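PDB 3LOM: geranyltranstransferase, which probably condenses isopentenyl diphosphate with allylic diphosphates to make farnesyl diphosphate, a magnesium-dependent step of isoprenoid biosynthesis. Local coordinates for residues Leu294-Gln297 against Leu298-Ser302; Asp230-Leu233 against Asp234-Pro238. All coordinates share one frame; numbering follows the deposited sequence.

Contact 1 of 2, residues Leu294-Gln297 against Leu298-Ser302; sequences LTKQ and LQNRS
Leu298 lays its isobutyl group against Leu294, one helical turn back, with CD1 of Leu298 3.9 Å from CG of Leu294. The two side chains cross obliquely. Leu298 reaches this position because its CG lies beside its own backbone N (chi1 -70°), which swings the branch back toward the preceding turn. There it also packs on the carbonyl that its amide uses: CG of Leu298 is 3.4 Å from O of Leu294, while the bond from Leu298 N to the same oxygen measures 2.8 Å. A second bond, from Gln299 N to Thr295 O, is equally short, and Gln299 CB rests against that oxygen.

The regular pattern then frays. Asn300 N reaches Lys296 O at 3.1 Å, but from 38° out of the carbonyl plane, and makes a further, weak bond to Gln297 O. The Asn300 amide oxygen OD1 lies 3.0 Å from Lys296 O; these are two acceptors, so the approach is probably unfavourable, although OD1 has a weak hydrogen bond from Asn303 ND2. Neither Arg301 N nor Ser302 N bonds to the turn before in the alpha-helical manner, and Ser302 N turns instead to Gln299 O at 3.2 Å, marking a kink near the end of helix 289-303.

Within this mainly helical isoprenoid synthase fold, Leu294 and Leu298 pack on Ile53 of helix 53-64, and Leu298 also meets Phe226 of helix 209-236. Thr295, whose OG1 bonds Tyr218 OH and Leu291 O, joins Leu298 and Gln299 against Tyr274 of helix 263-279.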
ATOM      1  N   LEU A 294       6.337  29.545   9.597  1.00 70.26           N
ATOM      2  CA  LEU A 294       5.517  28.726   8.701  1.00 66.66           C
ATOM      3  C   LEU A 294       4.072  28.625   9.194  1.00 67.86           C
ATOM      4  O   LEU A 294       3.132  28.753   8.405  1.00 62.81           O
ATOM      5  CB  LEU A 294       6.118  27.325   8.517  1.00 65.26           C
ATOM      6  CG  LEU A 294       5.300  26.381   7.624  1.00 58.64           C
ATOM      7  CD1 LEU A 294       5.325  26.829   6.169  1.00 56.73           C
ATOM      8  CD2 LEU A 294       5.747  24.933   7.765  1.00 61.78           C
ATOM      9  N   THR A 295       3.915  28.410  10.502  1.00 65.07           N
ATOM     10  CA  THR A 295       2.609  28.343  11.155  1.00 63.42           C
ATOM     11  C   THR A 295       1.844  29.649  10.962  1.00 68.86           C
ATOM     12  O   THR A 295       0.651  29.636  10.647  1.00 68.39           O
ATOM     13  CB  THR A 295       2.756  28.033  12.659  1.00 63.41           C
ATOM     14  OG1 THR A 295       3.638  26.915  12.834  1.00 52.07           O
ATOM     15  CG2 THR A 295       1.410  27.713  13.291  1.00 57.60           C
ATOM     16  N   LYS A 296       2.549  30.768  11.117  1.00 73.27           N
ATOM     17  CA  LYS A 296       1.960  32.085  10.908  1.00 76.71           C
ATOM     18  C   LYS A 296       1.623  32.340   9.440  1.00 77.12           C
ATOM     19  O   LYS A 296       0.671  33.062   9.145  1.00 76.35           O
ATOM     20  CB  LYS A 296       2.867  33.182  11.469  1.00 80.17           C
ATOM     21  CG  LYS A 296       2.105  34.412  11.932  1.00 93.21           C
ATOM     22  CD  LYS A 296       2.594  34.893  13.288  1.00101.94           C
ATOM     23  CE  LYS A 296       1.525  35.729  13.977  1.00107.87           C
ATOM     24  NZ  LYS A 296       1.832  35.962  15.413  1.00110.15           N
ATOM     25  N   GLN A 297       2.393  31.740   8.530  1.00 79.16           N
ATOM     26  CA  GLN A 297       2.075  31.774   7.098  1.00 83.16           C
ATOM     27  C   GLN A 297       0.817  30.959   6.797  1.00 79.26           C
ATOM     28  O   GLN A 297      -0.039  31.388   6.018  1.00 77.18           O
ATOM     29  CB  GLN A 297       3.245  31.255   6.252  1.00 87.77           C
ATOM     30  CG  GLN A 297       4.350  32.269   5.975  1.00101.96           C
ATOM     31  CD  GLN A 297       5.447  31.724   5.065  1.00113.73           C
ATOM     32  OE1 GLN A 297       5.362  30.600   4.560  1.00114.85           O
ATOM     33  NE2 GLN A 297       6.485  32.524   4.852  1.00113.96           N
ATOM     34  N   LEU A 298       0.712  29.789   7.427  1.00 74.46           N
ATOM     35  CA  LEU A 298      -0.450  28.912   7.274  1.00 70.59           C
ATOM     36  C   LEU A 298      -1.709  29.502   7.902  1.00 67.11           C
ATOM     37  O   LEU A 298      -2.810  29.259   7.421  1.00 64.34           O
ATOM     38  CB  LEU A 298      -0.163  27.529   7.865  1.00 69.77           C
ATOM     39  CG  LEU A 298       0.840  26.644   7.124  1.00 60.25           C
ATOM     40  CD1 LEU A 298       1.509  25.685   8.093  1.00 49.41           C
ATOM     41  CD2 LEU A 298       0.170  25.886   5.987  1.00 51.44           C
ATOM     42  N   GLN A 299      -1.537  30.271   8.974  1.00 71.34           N
ATOM     43  CA  GLN A 299      -2.646  30.982   9.607  1.00 80.35           C
ATOM     44  C   GLN A 299      -3.178  32.127   8.742  1.00 87.58           C
ATOM     45  O   GLN A 299      -4.394  32.329   8.652  1.00 90.96           O
ATOM     46  CB  GLN A 299      -2.237  31.490  10.998  1.00 78.19           C
ATOM     47  CG  GLN A 299      -3.340  32.232  11.755  1.00 80.39           C
ATOM     48  CD  GLN A 299      -3.045  32.419  13.234  1.00 83.47           C
ATOM     49  OE1 GLN A 299      -3.927  32.802  14.004  1.00 70.92           O
ATOM     50  NE2 GLN A 299      -1.808  32.143  13.642  1.00 82.43           N
ATOM     51  N   ASN A 300      -2.271  32.849   8.086  1.00 93.27           N
ATOM     52  CA  ASN A 300      -2.622  34.078   7.361  1.00 99.90           C
ATOM     53  C   ASN A 300      -3.321  33.917   5.996  1.00100.43           C
ATOM     54  O   ASN A 300      -3.763  34.913   5.414  1.00102.16           O
ATOM     55  CB  ASN A 300      -1.410  35.019   7.254  1.00102.96           C
ATOM     56  CG  ASN A 300      -1.034  35.659   8.592  1.00112.32           C
ATOM     57  OD1 ASN A 300      -1.431  35.190   9.664  1.00113.35           O
ATOM     58  ND2 ASN A 300      -0.251  36.731   8.529  1.00115.98           N
ATOM     59  N   ARG A 301      -3.437  32.684   5.494  1.00 99.28           N
ATOM     60  CA  ARG A 301      -4.264  32.423   4.299  1.00 99.19           C
ATOM     61  C   ARG A 301      -5.759  32.338   4.640  1.00 99.00           C
ATOM     62  O   ARG A 301      -6.595  32.113   3.763  1.00 94.76           O
ATOM     63  CB  ARG A 301      -3.786  31.200   3.490  1.00 99.66           C
ATOM     64  CG  ARG A 301      -3.280  30.015   4.298  1.00100.60           C
ATOM     65  CD  ARG A 301      -2.974  28.815   3.408  1.00101.69           C
ATOM     66  NE  ARG A 301      -4.140  27.945   3.240  1.00111.52           N
ATOM     67  CZ  ARG A 301      -4.365  26.833   3.940  1.00110.88           C
ATOM     68  NH1 ARG A 301      -3.500  26.430   4.867  1.00102.90           N
ATOM     69  NH2 ARG A 301      -5.461  26.118   3.712  1.00 99.75           N
ATOM     70  N   SER A 302      -6.069  32.524   5.924  1.00103.51           N
ATOM     71  CA  SER A 302      -7.429  32.717   6.414  1.00110.25           C
ATOM     72  C   SER A 302      -7.655  34.189   6.792  1.00113.78           C
ATOM     73  O   SER A 302      -8.786  34.679   6.758  1.00113.97           O
ATOM     74  CB  SER A 302      -7.684  31.814   7.626  1.00110.12           C
ATOM     75  OG  SER A 302      -8.984  32.005   8.155  1.00112.97           O
TER

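Contact 2 of 2, residues Asp230-Leu233 against Asp234-Pro238; sequences DDYL and DLYAP
Tyr232 and Tyr236, one turn apart at the end of helix 209-236, bring their rings together with the planes at 51° and the centroids 5.5 Å apart. Their side chains cross at about a right angle, and the closest touch is CD1 of Tyr232 on CD2 of Tyr236, at 3.6 Å. With chi1 at -70° the Tyr236 ring leans back over the preceding turn, its edge near Tyr232 O. That oxygen also accepts the Tyr236 amide at 3.3 Å. One face of the Tyr236 ring is covered by Leu235 CD2.

Asp234 turns back by a different first torsion. With CG between N and the carbonyl carbon (chi1 58°), its OD2 comes within 2.9 Å of Asp230 O, an approach of two acceptors, while its amide bonds that oxygen at 3.3 Å. Beyond, Ala237 N holds Leu233 O weakly, and CD of Pro238 presses on this carbonyl at 3.2 Å as the helix gives out.

The sequence Asp230-Asp231-Tyr232-Leu233-Asp234 matches the second aspartate-rich DDxxD motif of prenyl synthases, which in relatives helps bind magnesium and diphosphate. Asp231 OD2 bonds Phe257 N of helix 257-260, and Tyr232 OH bonds Glu267 of helix 263-279, while Leu233 packs on Arg301 of helix 289-303.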
ATOM      1  N   ASP A 230     -10.055  25.131   5.372  1.00 64.59           N
ATOM      2  CA  ASP A 230     -10.587  24.667   4.085  1.00 63.63           C
ATOM      3  C   ASP A 230     -12.097  24.852   3.976  1.00 65.73           C
ATOM      4  O   ASP A 230     -12.586  25.312   2.949  1.00 67.52           O
ATOM      5  CB  ASP A 230     -10.198  23.206   3.822  1.00 58.52           C
ATOM      6  CG  ASP A 230      -8.710  23.040   3.545  1.00 61.23           C
ATOM      7  OD1 ASP A 230      -8.232  21.884   3.506  1.00 53.92           O
ATOM      8  OD2 ASP A 230      -8.016  24.065   3.374  1.00 60.20           O
ATOM      9  N   ASP A 231     -12.818  24.519   5.046  1.00 72.04           N
ATOM     10  CA  ASP A 231     -14.270  24.726   5.110  1.00 70.87           C
ATOM     11  C   ASP A 231     -14.636  26.210   5.171  1.00 72.10           C
ATOM     12  O   ASP A 231     -15.644  26.630   4.595  1.00 71.47           O
ATOM     13  CB  ASP A 231     -14.869  23.974   6.303  1.00 68.50           C
ATOM     14  CG  ASP A 231     -14.769  22.458   6.156  1.00 72.09           C
ATOM     15  OD1 ASP A 231     -14.357  21.969   5.080  1.00 76.17           O
ATOM     16  OD2 ASP A 231     -15.115  21.750   7.124  1.00 63.99           O
ATOM     17  N   TYR A 232     -13.799  26.992   5.854  1.00 76.74           N
ATOM     18  CA  TYR A 232     -13.958  28.443   5.957  1.00 79.39           C
ATOM     19  C   TYR A 232     -13.736  29.132   4.614  1.00 81.17           C
ATOM     20  O   TYR A 232     -14.459  30.067   4.268  1.00 83.42           O
ATOM     21  CB  TYR A 232     -12.991  29.012   7.005  1.00 79.08           C
ATOM     22  CG  TYR A 232     -13.040  30.519   7.177  1.00 86.70           C
ATOM     23  CD1 TYR A 232     -14.124  31.138   7.802  1.00 88.59           C
ATOM     24  CD2 TYR A 232     -11.991  31.325   6.732  1.00 85.71           C
ATOM     25  CE1 TYR A 232     -14.169  32.521   7.963  1.00 92.54           C
ATOM     26  CE2 TYR A 232     -12.025  32.706   6.890  1.00 86.65           C
ATOM     27  CZ  TYR A 232     -13.114  33.296   7.507  1.00 92.48           C
ATOM     28  OH  TYR A 232     -13.146  34.662   7.665  1.00 90.00           O
ATOM     29  N   LEU A 233     -12.733  28.662   3.876  1.00 84.92           N
ATOM     30  CA  LEU A 233     -12.357  29.240   2.587  1.00 87.58           C
ATOM     31  C   LEU A 233     -13.444  29.051   1.529  1.00 91.77           C
ATOM     32  O   LEU A 233     -14.105  30.020   1.159  1.00 94.08           O
ATOM     33  CB  LEU A 233     -11.010  28.678   2.106  1.00 87.97           C
ATOM     34  CG  LEU A 233      -9.692  29.430   2.363  1.00 91.28           C
ATOM     35  CD1 LEU A 233      -9.618  30.143   3.715  1.00 92.48           C
ATOM     36  CD2 LEU A 233      -8.507  28.482   2.190  1.00101.29           C
ATOM     37  N   ASP A 234     -13.671  27.809   1.092  1.00 93.33           N
ATOM     38  CA  ASP A 234     -14.611  27.539  -0.009  1.00 93.50           C
ATOM     39  C   ASP A 234     -16.111  27.737   0.291  1.00 93.67           C
ATOM     40  O   ASP A 234     -16.963  27.322  -0.498  1.00 96.76           O
ATOM     41  CB  ASP A 234     -14.331  26.182  -0.695  1.00 94.21           C
ATOM     42  CG  ASP A 234     -14.404  24.993   0.257  1.00 87.25           C
ATOM     43  OD1 ASP A 234     -15.455  24.773   0.896  1.00 81.66           O
ATOM     44  OD2 ASP A 234     -13.404  24.249   0.332  1.00 80.09           O
ATOM     45  N   LEU A 235     -16.427  28.371   1.419  1.00 92.82           N
ATOM     46  CA  LEU A 235     -17.767  28.911   1.632  1.00 96.89           C
ATOM     47  C   LEU A 235     -17.755  30.436   1.534  1.00100.28           C
ATOM     48  O   LEU A 235     -18.580  31.020   0.829  1.00100.46           O
ATOM     49  CB  LEU A 235     -18.375  28.447   2.965  1.00 94.69           C
ATOM     50  CG  LEU A 235     -19.899  28.640   3.109  1.00 94.89           C
ATOM     51  CD1 LEU A 235     -20.561  27.425   3.724  1.00102.50           C
ATOM     52  CD2 LEU A 235     -20.278  29.892   3.896  1.00 76.48           C
ATOM     53  N   TYR A 236     -16.809  31.073   2.224  1.00104.51           N
ATOM     54  CA  TYR A 236     -16.834  32.529   2.385  1.00109.14           C
ATOM     55  C   TYR A 236     -16.118  33.347   1.300  1.00113.58           C
ATOM     56  O   TYR A 236     -16.780  34.070   0.551  1.00114.31           O
ATOM     57  CB  TYR A 236     -16.396  32.941   3.802  1.00106.46           C
ATOM     58  CG  TYR A 236     -17.411  32.574   4.868  1.00101.49           C
ATOM     59  CD1 TYR A 236     -18.673  33.175   4.893  1.00 99.44           C
ATOM     60  CD2 TYR A 236     -17.115  31.623   5.843  1.00 90.89           C
ATOM     61  CE1 TYR A 236     -19.611  32.840   5.866  1.00 98.47           C
ATOM     62  CE2 TYR A 236     -18.048  31.277   6.818  1.00 83.41           C
ATOM     63  CZ  TYR A 236     -19.293  31.887   6.821  1.00 90.28           C
ATOM     64  OH  TYR A 236     -20.222  31.554   7.781  1.00 69.16           O
ATOM     65  N   ALA A 237     -14.791  33.235   1.209  1.00117.54           N
ATOM     66  CA  ALA A 237     -14.010  34.122   0.329  1.00122.41           C
ATOM     67  C   ALA A 237     -14.201  33.909  -1.199  1.00123.73           C
ATOM     68  O   ALA A 237     -14.538  34.868  -1.900  1.00120.83           O
ATOM     69  CB  ALA A 237     -12.521  34.175   0.747  1.00122.53           C
ATOM     70  N   PRO A 238     -13.983  32.677  -1.723  1.00127.18           N
ATOM     71  CA  PRO A 238     -14.508  32.472  -3.073  1.00128.50           C
ATOM     72  C   PRO A 238     -15.831  31.705  -3.058  1.00127.13           C
ATOM     73  O   PRO A 238     -16.496  31.597  -4.089  1.00125.21           O
ATOM     74  CB  PRO A 238     -13.417  31.639  -3.746  1.00128.97           C
ATOM     75  CG  PRO A 238     -12.827  30.837  -2.640  1.00129.48           C
ATOM     76  CD  PRO A 238     -13.031  31.609  -1.355  1.00127.62           C
TER

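Both contacts are local, joining successive turns near the C-terminal end of a helix, and neither touches the other chain of the dimer. Their helices, 209-236 and 289-303, meet directly: Ser302 packs on Tyr232, Arg301 O lies against Leu233 CD1, and Arg301 NH2 makes a long, weak ion pair with Asp230 OD2. Both are partly buried, contact 2 being the more exposed. Contact 1 turns an aliphatic face into the helical packing; Lys296 is exposed, while the glutamines are only partly so and pack on helices 263-279 and 5-28. Contact 2, its centre about 20 Å from the centre of the chain against about 16 Å for contact 1, mixes aromatic packing with acidic side chains before the unmodelled residues 239-253.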